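Local coordinates for glycine betaine/carnitine/choline ABC transporter (PDB 3O66), which probably binds glycine betaine, carnitine, choline or related quaternary ammonium compounds and hands them to the membrane part of an ABC importer for uptake into the cell, at residues N228-L231 with E236-T239; I32-H37 with I241-G246; T172-Q177 with E188-A193; N114-M119 with G146-W151; Y258-K263 with A268-E273. All blocks are in the same frame, centred on the assembly; numbering follows the deposited sequence. Where two conformers were deposited one is given.

Interaction 1: residues N228-L231 with E236-T239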
# COMPACT_ATOMS: atom_id res chain seq x y z
N ASN A 228 16.58 -12.69 -6.66
CA ASN A 228 17.96 -12.82 -6.20
C ASN A 228 18.95 -13.06 -7.36
O ASN A 228 20.14 -12.71 -7.25
CB ASN A 228 18.07 -13.85 -5.05
CG ASN A 228 17.38 -13.34 -3.79
OD1 ASN A 228 17.24 -12.13 -3.61
ND2 ASN A 228 16.92 -14.25 -2.94
N GLU A 229 18.44 -13.57 -8.48
CA GLU A 229 19.25 -13.66 -9.70
C GLU A 229 19.76 -12.25 -10.08
O GLU A 229 20.94 -12.08 -10.35
CB GLU A 229 18.47 -14.29 -10.87
CG GLU A 229 19.28 -14.37 -12.18
CD GLU A 229 18.48 -14.92 -13.38
OE1 GLU A 229 17.23 -14.90 -13.34
OE2 GLU A 229 19.11 -15.35 -14.38
N LEU A 230 18.87 -11.26 -10.06
CA LEU A 230 19.26 -9.88 -10.37
C LEU A 230 20.23 -9.32 -9.32
O LEU A 230 21.25 -8.67 -9.66
CB LEU A 230 18.03 -8.95 -10.49
CG LEU A 230 18.35 -7.46 -10.55
CD1 LEU A 230 19.10 -7.10 -11.85
CD2 LEU A 230 17.08 -6.63 -10.42
N LEU A 231 19.90 -9.57 -8.05
CA LEU A 231 20.73 -9.08 -6.95
C LEU A 231 22.11 -9.76 -6.92
O LEU A 231 23.09 -9.17 -6.46
CB LEU A 231 20.00 -9.25 -5.61
CG LEU A 231 18.68 -8.46 -5.46
CD1 LEU A 231 18.19 -8.58 -4.02
CD2 LEU A 231 18.81 -6.98 -5.84
N GLU A 236 24.98 -4.16 -6.07
CA GLU A 236 24.80 -2.73 -5.74
C GLU A 236 23.33 -2.32 -5.69
O GLU A 236 22.97 -1.35 -5.01
CB GLU A 236 25.58 -1.84 -6.73
CG GLU A 236 25.18 -1.93 -8.23
CD GLU A 236 25.84 -3.09 -9.00
OE1 GLU A 236 26.37 -4.05 -8.40
OE2 GLU A 236 25.81 -3.03 -10.25
N LEU A 237 22.49 -3.06 -6.41
CA LEU A 237 21.08 -2.74 -6.49
C LEU A 237 20.39 -2.99 -5.17
O LEU A 237 19.40 -2.34 -4.88
CB LEU A 237 20.37 -3.50 -7.61
CG LEU A 237 20.81 -3.17 -9.04
CD1 LEU A 237 20.02 -4.04 -10.01
CD2 LEU A 237 20.64 -1.67 -9.35
N LYS A 238 20.89 -3.94 -4.39
CA LYS A 238 20.28 -4.21 -3.09
C LYS A 238 20.48 -3.01 -2.16
O LYS A 238 19.58 -2.61 -1.43
CB LYS A 238 20.90 -5.46 -2.47
CG LYS A 238 20.27 -5.90 -1.16
CD LYS A 238 20.88 -7.29 -0.80
CE LYS A 238 20.68 -7.67 0.65
NZ LYS A 238 19.24 -7.70 0.97
N THR A 239 21.67 -2.41 -2.23
CA THR A 239 21.97 -1.18 -1.50
C THR A 239 21.09 -0.03 -1.98
O THR A 239 20.53 0.72 -1.17
CB THR A 239 23.44 -0.80 -1.67
OG1 THR A 239 24.25 -1.85 -1.15
CG2 THR A 239 23.77 0.49 -0.95

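Interaction 2: residues I32-H37 with I241-G246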
# COMPACT_ATOMS: atom_id res chain seq x y z
N ILE A 32 17.81 4.00 -9.42
CA ILE A 32 18.80 3.10 -10.04
C ILE A 32 19.61 3.84 -11.10
O ILE A 32 20.84 3.74 -11.13
CB ILE A 32 18.14 1.83 -10.60
CG1 ILE A 32 17.62 0.97 -9.42
CG2 ILE A 32 19.10 1.06 -11.52
CD1 ILE A 32 16.55 -0.03 -9.84
N GLU A 33 18.93 4.60 -11.96
CA GLU A 33 19.67 5.44 -12.92
C GLU A 33 20.68 6.32 -12.19
O GLU A 33 21.84 6.47 -12.63
CB GLU A 33 18.75 6.29 -13.78
CG GLU A 33 17.95 5.47 -14.78
CD GLU A 33 17.01 6.31 -15.64
OE1 GLU A 33 17.38 7.45 -16.00
OE2 GLU A 33 15.90 5.80 -15.97
N HIS A 34 20.22 6.94 -11.10
CA HIS A 34 21.07 7.87 -10.34
C HIS A 34 22.28 7.16 -9.73
O HIS A 34 23.43 7.57 -9.97
CB HIS A 34 20.26 8.61 -9.25
CG HIS A 34 21.10 9.48 -8.36
ND1 HIS A 34 21.52 10.75 -8.72
CD2 HIS A 34 21.60 9.26 -7.12
CE1 HIS A 34 22.23 11.27 -7.74
NE2 HIS A 34 22.30 10.39 -6.76
N ASP A 35 22.04 6.09 -8.97
CA ASP A 35 23.14 5.40 -8.30
C ASP A 35 24.15 4.75 -9.25
O ASP A 35 25.33 4.64 -8.90
CB ASP A 35 22.61 4.34 -7.33
CG ASP A 35 22.07 4.92 -6.06
OD1 ASP A 35 22.06 6.16 -5.88
OD2 ASP A 35 21.67 4.13 -5.20
N THR A 36 23.69 4.35 -10.44
CA THR A 36 24.56 3.67 -11.41
C THR A 36 25.10 4.62 -12.47
O THR A 36 25.72 4.19 -13.42
CB THR A 36 23.86 2.47 -12.11
OG1 THR A 36 22.82 2.95 -12.98
CG2 THR A 36 23.25 1.51 -11.06
N HIS A 37 24.87 5.91 -12.28
CA HIS A 37 25.27 6.95 -13.24
C HIS A 37 24.85 6.63 -14.67
O HIS A 37 25.63 6.82 -15.62
CB HIS A 37 26.79 7.21 -13.17
CG HIS A 37 27.31 7.32 -11.78
ND1 HIS A 37 28.10 6.34 -11.21
CD2 HIS A 37 27.16 8.28 -10.84
CE1 HIS A 37 28.41 6.69 -9.97
NE2 HIS A 37 27.85 7.87 -9.72
N ILE A 241 18.04 -0.21 -3.60
CA ILE A 241 16.65 -0.41 -3.19
C ILE A 241 16.48 -0.13 -1.69
O ILE A 241 15.54 0.55 -1.30
CB ILE A 241 16.15 -1.81 -3.59
CG1 ILE A 241 16.16 -1.95 -5.14
CG2 ILE A 241 14.75 -2.10 -2.97
CD1 ILE A 241 16.19 -3.42 -5.67
N ASN A 242 17.41 -0.62 -0.86
CA ASN A 242 17.35 -0.36 0.58
C ASN A 242 17.43 1.10 0.98
O ASN A 242 17.07 1.45 2.09
CB ASN A 242 18.42 -1.17 1.33
CG ASN A 242 17.93 -2.58 1.69
OD1 ASN A 242 18.68 -3.56 1.53
ND2 ASN A 242 16.69 -2.70 2.19
N LYS A 243 17.86 1.98 0.07
CA LYS A 243 17.86 3.40 0.38
C LYS A 243 16.43 3.89 0.67
O LYS A 243 16.25 4.85 1.39
CB LYS A 243 18.39 4.21 -0.79
CG LYS A 243 19.89 4.34 -0.92
CD LYS A 243 20.09 5.19 -2.21
CE LYS A 243 21.30 6.04 -2.13
NZ LYS A 243 21.41 6.99 -3.25
N LEU A 244 15.42 3.23 0.08
CA LEU A 244 14.04 3.66 0.25
C LEU A 244 13.35 3.04 1.47
O LEU A 244 12.24 3.42 1.79
CB LEU A 244 13.22 3.38 -1.02
CG LEU A 244 13.67 4.20 -2.28
CD1 LEU A 244 12.77 3.90 -3.47
CD2 LEU A 244 13.64 5.67 -2.01
N THR A 245 14.01 2.10 2.14
CA THR A 245 13.41 1.42 3.30
C THR A 245 13.12 2.42 4.44
O THR A 245 14.02 3.11 4.90
CB THR A 245 14.36 0.30 3.79
OG1 THR A 245 14.44 -0.71 2.77
CG2 THR A 245 13.86 -0.32 5.11
N GLY A 246 11.85 2.47 4.90
CA GLY A 246 11.41 3.43 5.91
C GLY A 246 11.19 4.87 5.46
O GLY A 246 10.74 5.70 6.25

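Interaction 3: residues T172-Q177 with E188-A193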
# COMPACT_ATOMS: atom_id res chain seq x y z
N THR A 172 -26.71 2.76 9.83
CA THR A 172 -26.93 2.59 8.40
C THR A 172 -25.64 2.05 7.78
O THR A 172 -24.55 2.47 8.16
CB THR A 172 -27.27 3.94 7.73
OG1 THR A 172 -28.39 4.53 8.42
CG2 THR A 172 -27.61 3.77 6.20
N VAL A 173 -25.77 1.10 6.85
CA VAL A 173 -24.63 0.68 6.01
C VAL A 173 -24.94 0.91 4.53
O VAL A 173 -26.06 0.72 4.08
CB VAL A 173 -24.16 -0.81 6.25
CG1 VAL A 173 -23.63 -1.00 7.66
CG2 VAL A 173 -25.25 -1.76 5.96
N ARG A 174 -23.93 1.31 3.78
CA ARG A 174 -24.09 1.63 2.38
C ARG A 174 -22.96 0.94 1.59
O ARG A 174 -21.85 1.47 1.49
CB ARG A 174 -24.06 3.16 2.18
CG ARG A 174 -24.26 3.56 0.75
CD ARG A 174 -24.29 5.08 0.58
NE ARG A 174 -24.11 5.40 -0.83
CZ ARG A 174 -23.69 6.58 -1.28
NH1 ARG A 174 -23.43 7.58 -0.42
NH2 ARG A 174 -23.54 6.77 -2.58
N PRO A 175 -23.22 -0.26 1.03
CA PRO A 175 -22.18 -0.90 0.17
C PRO A 175 -22.12 -0.20 -1.18
O PRO A 175 -23.15 0.01 -1.80
CB PRO A 175 -22.67 -2.35 0.02
CG PRO A 175 -23.80 -2.51 1.06
CD PRO A 175 -24.39 -1.13 1.25
N MSE A 176 -20.92 0.18 -1.62
CA MSE A 176 -20.76 1.07 -2.78
C MSE A 176 -19.38 0.90 -3.41
O MSE A 176 -18.60 0.10 -2.95
CB MSE A 176 -20.95 2.54 -2.36
CG MSE A 176 -20.02 2.95 -1.17
SE MSE A 176 -20.51 4.64 -0.39
CE MSE A 176 -19.84 5.83 -1.75
N GLN A 177 -19.08 1.68 -4.45
CA GLN A 177 -17.73 1.69 -5.04
C GLN A 177 -16.74 2.33 -4.08
O GLN A 177 -16.92 3.47 -3.66
CB GLN A 177 -17.71 2.52 -6.32
CG GLN A 177 -18.29 1.87 -7.53
CD GLN A 177 -17.69 2.45 -8.81
OE1 GLN A 177 -17.85 3.65 -9.10
NE2 GLN A 177 -16.98 1.61 -9.56
N GLU A 188 -20.31 14.58 3.66
CA GLU A 188 -21.13 14.24 4.83
C GLU A 188 -22.33 13.36 4.47
O GLU A 188 -23.32 13.32 5.23
CB GLU A 188 -21.55 15.52 5.63
CG GLU A 188 -20.31 16.35 6.03
CD GLU A 188 -20.48 17.17 7.29
OE1 GLU A 188 -21.18 16.72 8.22
OE2 GLU A 188 -19.88 18.26 7.37
N LYS A 189 -22.24 12.65 3.33
CA LYS A 189 -23.18 11.58 3.02
C LYS A 189 -22.89 10.32 3.85
O LYS A 189 -23.77 9.47 4.00
CB LYS A 189 -23.18 11.24 1.52
CG LYS A 189 -23.85 12.29 0.63
CD LYS A 189 -25.38 12.39 0.92
CE LYS A 189 -26.11 13.39 -0.00
NZ LYS A 189 -25.48 14.77 -0.02
N LEU A 190 -21.68 10.21 4.39
CA LEU A 190 -21.32 9.15 5.32
C LEU A 190 -20.72 9.79 6.58
O LEU A 190 -20.21 10.90 6.54
CB LEU A 190 -20.25 8.23 4.71
CG LEU A 190 -20.57 7.49 3.42
CD1 LEU A 190 -19.33 6.79 2.92
CD2 LEU A 190 -21.74 6.51 3.63
N ASP A 191 -20.74 9.05 7.68
CA ASP A 191 -20.01 9.46 8.88
C ASP A 191 -18.70 8.71 9.00
O ASP A 191 -17.73 9.23 9.57
CB ASP A 191 -20.88 9.21 10.11
CG ASP A 191 -22.21 9.97 10.05
OD1 ASP A 191 -22.19 11.22 9.88
OD2 ASP A 191 -23.26 9.32 10.14
N VAL A 192 -18.69 7.48 8.48
CA VAL A 192 -17.52 6.58 8.53
C VAL A 192 -17.43 5.83 7.18
O VAL A 192 -18.47 5.42 6.60
CB VAL A 192 -17.68 5.54 9.69
CG1 VAL A 192 -16.43 4.65 9.80
CG2 VAL A 192 -17.93 6.23 11.02
N ALA A 193 -16.19 5.65 6.69
CA ALA A 193 -15.95 4.93 5.45
C ALA A 193 -14.89 3.87 5.74
O ALA A 193 -13.97 4.09 6.56
CB ALA A 193 -15.45 5.89 4.36
O HOH W 1 -25.00 7.88 2.16

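Interaction 4: residues N114-M119 with G146-W151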
# COMPACT_ATOMS: atom_id res chain seq x y z
N ASN A 114 -0.89 -0.21 2.93
CA ASN A 114 -2.06 0.07 2.11
C ASN A 114 -3.10 -1.01 2.40
O ASN A 114 -3.04 -2.12 1.85
CB ASN A 114 -1.67 0.08 0.63
CG ASN A 114 -2.79 0.60 -0.26
OD1 ASN A 114 -3.94 0.76 0.18
ND2 ASN A 114 -2.47 0.87 -1.52
N THR A 115 -3.97 -0.67 3.35
CA THR A 115 -4.95 -1.60 3.88
C THR A 115 -6.34 -0.97 3.90
O THR A 115 -6.48 0.25 3.83
CB THR A 115 -4.57 -2.04 5.32
OG1 THR A 115 -5.60 -2.89 5.84
CG2 THR A 115 -4.38 -0.80 6.26
N TYR A 116 -7.36 -1.82 3.96
CA TYR A 116 -8.69 -1.33 4.34
C TYR A 116 -8.50 -0.72 5.73
O TYR A 116 -7.78 -1.28 6.56
CB TYR A 116 -9.72 -2.46 4.40
CG TYR A 116 -10.40 -2.84 3.07
CD1 TYR A 116 -10.26 -2.06 1.92
CD2 TYR A 116 -11.21 -3.97 3.01
CE1 TYR A 116 -10.90 -2.42 0.72
CE2 TYR A 116 -11.86 -4.33 1.82
CZ TYR A 116 -11.71 -3.55 0.69
OH TYR A 116 -12.35 -3.94 -0.48
N ALA A 117 -9.15 0.42 5.94
CA ALA A 117 -9.12 1.12 7.20
C ALA A 117 -10.36 1.96 7.31
O ALA A 117 -10.81 2.54 6.32
CB ALA A 117 -7.86 2.03 7.27
N PHE A 118 -10.88 2.06 8.52
CA PHE A 118 -12.00 2.93 8.82
C PHE A 118 -11.50 4.33 8.96
O PHE A 118 -10.44 4.57 9.54
CB PHE A 118 -12.72 2.50 10.11
CG PHE A 118 -13.41 1.17 9.97
CD1 PHE A 118 -14.69 1.10 9.42
CD2 PHE A 118 -12.75 -0.01 10.29
CE1 PHE A 118 -15.32 -0.13 9.26
CE2 PHE A 118 -13.37 -1.26 10.11
CZ PHE A 118 -14.65 -1.31 9.59
N MSE A 119 -12.28 5.27 8.44
CA MSE A 119 -11.85 6.67 8.41
C MSE A 119 -13.03 7.60 8.50
O MSE A 119 -14.17 7.24 8.13
CB MSE A 119 -10.97 6.99 7.20
CG MSE A 119 -11.66 6.68 5.86
SE MSE A 119 -10.44 6.87 4.35
CE MSE A 119 -9.31 5.32 4.75
N GLY A 146 -20.06 3.68 4.98
CA GLY A 146 -19.91 3.31 3.55
C GLY A 146 -18.73 2.35 3.43
O GLY A 146 -17.68 2.58 4.05
N MSE A 147 -18.91 1.27 2.66
CA MSE A 147 -17.81 0.31 2.41
C MSE A 147 -17.88 -0.20 0.97
O MSE A 147 -18.94 -0.09 0.34
CB MSE A 147 -17.91 -0.88 3.39
CG MSE A 147 -19.07 -1.78 3.11
SE MSE A 147 -20.68 -1.01 3.88
CE MSE A 147 -20.75 -2.24 5.42
N ASP A 148 -16.79 -0.76 0.46
CA ASP A 148 -16.83 -1.45 -0.83
C ASP A 148 -17.93 -2.51 -0.84
O ASP A 148 -18.08 -3.25 0.13
CB ASP A 148 -15.51 -2.17 -1.13
CG ASP A 148 -15.50 -2.79 -2.51
OD1 ASP A 148 -15.35 -2.05 -3.51
OD2 ASP A 148 -15.70 -4.00 -2.62
N SER A 149 -18.69 -2.61 -1.93
CA SER A 149 -19.70 -3.68 -2.05
C SER A 149 -19.14 -5.12 -1.86
O SER A 149 -19.82 -5.97 -1.29
CB SER A 149 -20.54 -3.54 -3.34
OG SER A 149 -19.79 -3.12 -4.47
N SER A 150 -17.91 -5.38 -2.28
CA SER A 150 -17.35 -6.75 -2.11
C SER A 150 -17.11 -7.13 -0.64
O SER A 150 -16.84 -8.29 -0.34
CB SER A 150 -16.07 -6.92 -2.93
N TRP A 151 -17.24 -6.16 0.26
CA TRP A 151 -16.98 -6.37 1.68
C TRP A 151 -18.19 -6.86 2.51
O TRP A 151 -18.00 -7.47 3.56
CB TRP A 151 -16.34 -5.11 2.30
CG TRP A 151 -15.61 -5.37 3.56
CD1 TRP A 151 -14.46 -6.09 3.72
CD2 TRP A 151 -16.00 -4.94 4.86
NE1 TRP A 151 -14.09 -6.11 5.04
CE2 TRP A 151 -15.02 -5.42 5.77
CE3 TRP A 151 -17.07 -4.18 5.35
CZ2 TRP A 151 -15.09 -5.17 7.14
CZ3 TRP A 151 -17.13 -3.92 6.72
CH2 TRP A 151 -16.14 -4.42 7.60

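Interaction 5: residues Y258-K263 with A268-E273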
# COMPACT_ATOMS: atom_id res chain seq x y z
N TYR A 258 -1.77 12.05 -3.70
CA TYR A 258 -2.56 13.25 -3.96
C TYR A 258 -1.94 14.04 -5.12
O TYR A 258 -2.66 14.60 -5.98
CB TYR A 258 -2.65 14.11 -2.69
CG TYR A 258 -3.35 15.46 -2.82
CD1 TYR A 258 -4.53 15.59 -3.54
CD2 TYR A 258 -2.85 16.57 -2.15
CE1 TYR A 258 -5.19 16.84 -3.63
CE2 TYR A 258 -3.48 17.81 -2.22
CZ TYR A 258 -4.65 17.93 -2.96
OH TYR A 258 -5.26 19.16 -3.03
N GLU A 259 -0.61 14.09 -5.14
CA GLU A 259 0.13 14.82 -6.17
C GLU A 259 -0.23 14.25 -7.55
O GLU A 259 -0.35 14.99 -8.51
CB GLU A 259 1.64 14.68 -5.94
CG GLU A 259 2.18 15.42 -4.70
CD GLU A 259 2.08 16.92 -4.80
OE1 GLU A 259 2.69 17.51 -5.72
OE2 GLU A 259 1.40 17.51 -3.93
N ALA A 260 -0.36 12.92 -7.64
CA ALA A 260 -0.72 12.30 -8.93
C ALA A 260 -2.22 12.31 -9.26
O ALA A 260 -2.62 12.68 -10.35
CB ALA A 260 -0.15 10.90 -9.04
N ASP A 261 -3.04 11.96 -8.29
CA ASP A 261 -4.49 11.77 -8.50
C ASP A 261 -5.33 13.02 -8.33
O ASP A 261 -6.31 13.20 -9.04
CB ASP A 261 -5.03 10.69 -7.57
CG ASP A 261 -4.51 9.32 -7.91
OD1 ASP A 261 -4.11 9.06 -9.08
OD2 ASP A 261 -4.50 8.48 -6.99
N GLY A 262 -4.97 13.86 -7.36
CA GLY A 262 -5.67 15.14 -7.13
C GLY A 262 -5.07 16.30 -7.92
O GLY A 262 -5.81 17.14 -8.44
N LYS A 263 -3.74 16.37 -8.01
CA LYS A 263 -3.13 17.49 -8.74
C LYS A 263 -2.80 17.11 -10.19
O LYS A 263 -2.36 17.94 -10.97
CB LYS A 263 -1.89 18.04 -8.02
CG LYS A 263 -2.06 18.27 -6.51
CD LYS A 263 -0.87 19.05 -5.94
CE LYS A 263 -1.06 19.35 -4.47
NZ LYS A 263 0.16 19.95 -3.87
N ALA A 268 5.90 9.72 -12.71
CA ALA A 268 7.35 9.90 -12.89
C ALA A 268 7.84 11.27 -12.39
O ALA A 268 8.95 11.37 -11.84
CB ALA A 268 7.76 9.67 -14.33
N VAL A 269 7.02 12.30 -12.55
CA VAL A 269 7.35 13.63 -12.05
C VAL A 269 7.26 13.66 -10.53
O VAL A 269 8.12 14.23 -9.86
CB VAL A 269 6.45 14.73 -12.70
CG1 VAL A 269 6.69 16.10 -12.05
CG2 VAL A 269 6.72 14.80 -14.18
N VAL A 270 6.21 13.05 -9.97
CA VAL A 270 6.07 13.00 -8.51
C VAL A 270 7.28 12.25 -7.90
O VAL A 270 7.86 12.69 -6.87
CB VAL A 270 4.75 12.28 -8.12
CG1 VAL A 270 4.65 12.07 -6.57
CG2 VAL A 270 3.52 13.03 -8.71
N ALA A 271 7.65 11.12 -8.52
CA ALA A 271 8.78 10.32 -8.04
C ALA A 271 10.08 11.15 -8.03
O ALA A 271 10.82 11.16 -7.06
CB ALA A 271 8.96 9.00 -8.88
N GLU A 272 10.33 11.88 -9.13
CA GLU A 272 11.57 12.64 -9.24
C GLU A 272 11.62 13.82 -8.28
O GLU A 272 12.67 14.07 -7.70
CB GLU A 272 11.81 13.11 -10.67
CG GLU A 272 13.25 13.59 -10.92
CD GLU A 272 13.57 13.79 -12.40
OE1 GLU A 272 12.66 14.21 -13.16
OE2 GLU A 272 14.73 13.53 -12.81
N GLU A 273 10.50 14.52 -8.10
CA GLU A 273 10.46 15.62 -7.16
C GLU A 273 10.76 15.17 -5.72
O GLU A 273 11.53 15.84 -4.99
CB GLU A 273 9.14 16.40 -7.27
CG GLU A 273 9.00 17.10 -8.61
CD GLU A 273 7.74 17.97 -8.76
OE1 GLU A 273 6.81 17.90 -7.91
OE2 GLU A 273 7.70 18.72 -9.76
O HOH W 2 5.20 16.11 -6.76

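Interaction 1: residues N228-L231 with E236-T239
Leu230, which packs against Leu237, has its backbone N hydrogen-bonded to Thr227 OG1, where strand 222-227 gives way to helix 228-233. Two short consecutive helices, 228-233 and 236-242, joined by a short connection, meet here in the strand-and-helix lobe of a periplasmic-binding-protein fold. No hydrogen bond crosses between them; the contact is mainly leucine packing. CD1 of Leu237 lies in the fork of Leu230, 3.7 Å from Leu230 CD1 and 3.9 Å from Leu230 CD2, and the two side chains cross at about a right angle. Leu230 gets there because its CG stands opposite the backbone N (chi1 169°), which brings the branched end toward Leu237. Leu231 sets one methyl against Lys238 N and the neighbouring CB atoms: its CD2 is 4.0 Å from Lys238 N and 4.2 Å from Leu237 CB. Phe107 touches both Leu231 and Lys238, while Val11 and Asn64 pack on Leu230, so the leucines are buried. Of the Lys238 side chain it is the base that takes part: CB sits 4.2 Å from Leu231 CD2, and the end leads away.

Interaction 2: residues I32-H37 with I241-G246
Asp35 and Lys243 approach from opposite directions. Lys243 CG lies opposite the carbonyl carbon (chi1 -83°), and the chain bends at chi3 before its NZ meets Asp35 OD1 at 2.8 Å, through the syn lone pair of that oxygen, in a salt bridge. Asp35 OD2 stays 3.5 Å from Lys243 NZ and is hydrogen-bonded to Thr240 OG1, so both carboxylate oxygens are held. The lysine amine is shared: Asp282 OD1 makes a second salt bridge with it and Tyr280 O a hydrogen bond. His34, one residue before the aspartate, turns the edge of its ring to this amine, with Lys243 NZ 4.5 Å from His34 CD2; its NE2 bonds Asp282 OD2 and its ring stacks with Tyr280. The pair thus ties the last turn of helix 19-35 to residues 241-246, which follow on from helix 236-242, and to the chain's C-terminus, on the surface of one lobe of the binding-protein fold. Beneath the charges, Ile32 packs on Leu237 and Thr240. Helix 19-35 closes with Ile32 O accepting from Thr36 N and, at 2.8 Å, from Thr36 OG1, the two coming from opposite faces of its plane; His37, with positive phi, is the C-prime residue of a Schellman motif. In the type I turn from Asn242 to Thr245, Asn242 ND2 donates to Thr245 OG1 (3.1 Å), which lies in the amide plane.

Interaction 3: residues T172-Q177 with E188-A193
Met176, a selenomethionine, and Leu190 run alongside one another, pointing opposite ways, with SE of Met176 4.1 Å from CD1 of Leu190 in an apolar contact. A chi1 of 54° helps carry SE to this place, beside the leucine methyl and over the Arg174 guanidinium. The aliphatic part of Arg174 adds to this layer, its CD being 4.2 Å from Leu190 CD2. Val181 and Ala184 of helix 181-186 cover Met176 and Leu190 respectively. The guanidinium forms a second kind of contact. Arg174 runs extended from CG to NE, and this reach brings NH1 within 4.1 Å of Lys189 CB, which lies at the edge of the group near its plane; Met176 SE sits over one face, toward the rim. Polar contact passes through a single water: it accepts from Arg174 NH1 at 3.0 Å and donates to Lys189 O at 2.7 Å. No direct hydrogen bond joins the segments, since strand 144-148 lies between them and pairs with Arg174 and Met176 through Leu145 and Met147. Strand 172-176, helix 181-186 and strand 192-196 accordingly make a beta-alpha-beta crossover that skips one strand of the parallel part of the sheet.

Interaction 4: residues N114-M119 with G146-W151
Tyr116 turns its ring edge to the face of Trp151 in an offset edge-to-face (T-shaped) pair, with the phenol and the five-membered ring at 90° and their centroids 5.4 Å apart. The closest atoms are Tyr116 CE2 and Trp151 CD1, at 3.7 Å. At the far end of the indole, Phe118 crosses at about a right angle and brings its CZ to 4.0 Å from Trp151 CH2. These aromatics reach over one face of a five-stranded sheet in the second lobe of the binding-protein fold: strand 192-196 separates strands 116-120 and 144-148, and its Leu194 touches Tyr116, Phe118 and Trp151, the last two also meeting Phe162 of helix 159-166. Tyr116 meets the ring of Tyr196 as well, and a triethylene glycol, probably from the crystallisation liquor, lies about 5 Å from its side chain. Tyr116 may therefore border the ligand cleft, where relatives use aromatic cages for quaternary ammonium groups. The phenol oxygen comes up to Asp148, Tyr116 OH lying 3.7 Å from Asp148 CB in a van der Waals contact. The carboxylate of Asp148 closes an Asx turn: Ser150 N donates to Asp148 OD2 at 2.6 Å, a short and bent bond (139° at the hydrogen) that comes from above the carboxylate plane rather than within it.

Interaction 5: residues Y258-K263 with A268-E273
Val270 drives CG2 against the flank of helix 250-261, 3.7 Å from Glu259 CB and 4.0 Å from Ala260 N. With its CG1 opposite the backbone N (chi1 174°), the valine presents both branches to the glutamate: CG1 too comes within 4.0 Å of Glu259 CB. Ala260 CB, 4.3 Å from Val270 CG2, completes the apolar patch. Glu259 has two roles. Its CB packs on the valine, while a bend at chi2 (-66°) swings the carboxylate off the packed surface and toward the following turn of its own segment, where Lys263 lies. There OE2 takes a salt bridge from Lys263 NZ at 2.7 Å, met on the syn side and 17° out of the carboxylate plane. The other oxygen, OE1, pairs with Lys265 NZ in the connection between the helices. Backbone bonding changes at the same place, Tyr258 O accepting from the N of both Gly262 and Lys263. Helices 250-261 and 267-277 form a helical hairpin near the C-terminus, the second helix packing Ala268 and Ala271 on His26 of helix 19-35. Beside the valine packing, a water donates to Glu259 OE1 at 3.1 Å and to Glu273 OE1 at 2.7 Å. The contact is thus apolar at the valine and ionic at the carboxylates, whose OE1 atoms lie 4.7 Å apart; Lys263 and Lys265 at Glu259, Lys265 only weakly paired to Glu273, and the bridging water probably ease the repulsion.

The contacts spread over both lobes of a two-lobed binding protein, each lobe built on a five-stranded mixed sheet. Interactions 1 and 2 share helix 236-242 in the first lobe, centres 11 Å apart, and touch through Leu237 CD2 and Ile32 CG2. Interactions 3 and 4 share the sheet of the second lobe, centres 10 Å apart, where backbone hydrogen bonds join them; their centres lie about 41 Å and 33 Å from that of interaction 2. Along the chain, interactions 4, 3 and 1 come in series within the loop closed by interaction 2, so the second lobe is inserted in the first. Interaction 5 follows, centred about 19 Å from interaction 2, to which the C-terminal tail returns.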